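Side-chain contact in YohF (Salmonella typhimurium, PDB 6WON), which is a short-chain dehydrogenase/reductase that probably uses a nicotinamide cofactor to oxidise or reduce its substrate, possibly acetoin: residues Asn181-Gly186 / His217-Leu222. Numbering follows the deposited sequence.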
# COMPACT_ATOMS: atom_id res chain seq x y z
N ASN B 181 -12.17 12.13 -0.80
CA ASN B 181 -10.76 11.79 -0.80
C ASN B 181 -10.14 12.23 0.51
O ASN B 181 -10.68 13.09 1.22
CB ASN B 181 -10.02 12.47 -1.96
CG ASN B 181 -10.50 11.97 -3.31
OD1 ASN B 181 -10.10 10.89 -3.76
ND2 ASN B 181 -11.33 12.76 -3.99
N ALA B 182 -8.98 11.65 0.82
CA ALA B 182 -8.12 12.12 1.89
C ALA B 182 -6.91 12.85 1.31
O ALA B 182 -6.35 12.42 0.30
CB ALA B 182 -7.65 10.95 2.77
N VAL B 183 -6.53 13.95 1.95
CA VAL B 183 -5.21 14.56 1.78
C VAL B 183 -4.42 14.30 3.05
O VAL B 183 -4.90 14.59 4.15
CB VAL B 183 -5.30 16.07 1.50
CG1 VAL B 183 -3.90 16.68 1.42
CG2 VAL B 183 -6.06 16.32 0.21
N ALA B 184 -3.21 13.76 2.89
CA ALA B 184 -2.43 13.19 3.99
C ALA B 184 -1.15 14.00 4.15
O ALA B 184 -0.14 13.70 3.48
CB ALA B 184 -2.12 11.71 3.72
N PRO B 185 -1.14 15.04 4.99
CA PRO B 185 0.06 15.88 5.08
C PRO B 185 1.19 15.17 5.81
O PRO B 185 0.97 14.34 6.69
CB PRO B 185 -0.43 17.10 5.87
CG PRO B 185 -1.94 17.08 5.75
CD PRO B 185 -2.27 15.60 5.76
N GLY B 186 2.42 15.49 5.41
CA GLY B 186 3.57 15.14 6.21
C GLY B 186 3.70 16.17 7.32
O GLY B 186 2.68 16.60 7.85
N HIS B 217 -0.04 26.46 2.71
CA HIS B 217 -0.43 26.61 1.31
C HIS B 217 -0.15 25.33 0.52
O HIS B 217 -0.94 24.96 -0.36
CB HIS B 217 0.29 27.80 0.67
CG HIS B 217 0.02 27.92 -0.80
ND1 HIS B 217 -1.21 28.31 -1.29
CD2 HIS B 217 0.80 27.68 -1.88
CE1 HIS B 217 -1.17 28.32 -2.61
NE2 HIS B 217 0.04 27.94 -2.99
N GLU B 218 0.93 24.61 0.84
CA GLU B 218 1.24 23.39 0.09
C GLU B 218 0.23 22.27 0.35
O GLU B 218 0.17 21.31 -0.44
CB GLU B 218 2.68 22.94 0.40
CG GLU B 218 3.72 23.79 -0.35
CD GLU B 218 5.17 23.68 0.16
OE1 GLU B 218 5.40 23.36 1.36
OE2 GLU B 218 6.08 23.94 -0.65
N ILE B 219 -0.56 22.35 1.43
CA ILE B 219 -1.71 21.45 1.57
C ILE B 219 -2.95 22.05 0.93
O ILE B 219 -3.68 21.38 0.20
CB ILE B 219 -1.96 21.12 3.05
CG1 ILE B 219 -0.71 20.55 3.71
CG2 ILE B 219 -3.12 20.13 3.17
CD1 ILE B 219 -0.18 19.31 3.00
N ALA B 220 -3.22 23.33 1.24
CA ALA B 220 -4.41 23.99 0.73
C ALA B 220 -4.50 23.92 -0.80
O ALA B 220 -5.59 23.72 -1.35
CB ALA B 220 -4.43 25.45 1.21
N SER B 221 -3.37 24.04 -1.49
CA SER B 221 -3.40 24.03 -2.95
C SER B 221 -4.01 22.74 -3.49
O SER B 221 -4.82 22.77 -4.42
CB SER B 221 -1.99 24.24 -3.49
OG SER B 221 -2.02 24.27 -4.91
N LEU B 222 -3.64 21.60 -2.90
CA LEU B 222 -4.21 20.34 -3.37
C LEU B 222 -5.68 20.22 -2.99
O LEU B 222 -6.50 19.77 -3.80
CB LEU B 222 -3.43 19.16 -2.79
CG LEU B 222 -3.97 17.81 -3.27
CD1 LEU B 222 -3.85 17.70 -4.80
CD2 LEU B 222 -3.26 16.62 -2.59
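Pro185 and Ile219 meet at about a right angle. The ethyl arm of Ile219 ends against the proline ring, with CD1 3.6 Å from Pro185 CB and 4.0 Å from Pro185 CG. The other branch of Ile219 borders both strand residues: its CG2 lies 3.9 Å from Val183 CG1 and 4.2 Å from Pro185 CG. The first torsion of Ile219 (chi1 -55°) sets CG2 opposite the backbone N and CG1 beside it.

The side chains of Val183 and Ile219 point in opposite directions and slide past one another, as do those of Val183 and Leu222. Both methyls of Val183 border one methyl of Leu222: CD2 is 4.0 Å from Val183 CG2 and 4.1 Å from Val183 CG1. Leu222 has CG anti to its backbone N (chi1 -179°), and CD2 is the methyl that faces Val183.

The strand is the sixth of the seven-stranded parallel Rossmann-type sheet of the short-chain dehydrogenases, and helix 216-226 packs on one face of that sheet. The axes of strand 181-185 and helix 217-222 run nearly antiparallel (166°) and come within 9.6 Å of each other. All four touching residues are buried, and the contact is purely apolar. Val223 and Leu226 continue the helix's packing on Val183. Ile219 and Leu222 also touch Val241 in the last strand, while Ile16 of helix 15-27 packs on Ile219.

On the helix, Ser221 OG hydrogen-bonds Trp225 NE1 of a second subunit, and the same tryptophan also packs on Leu222.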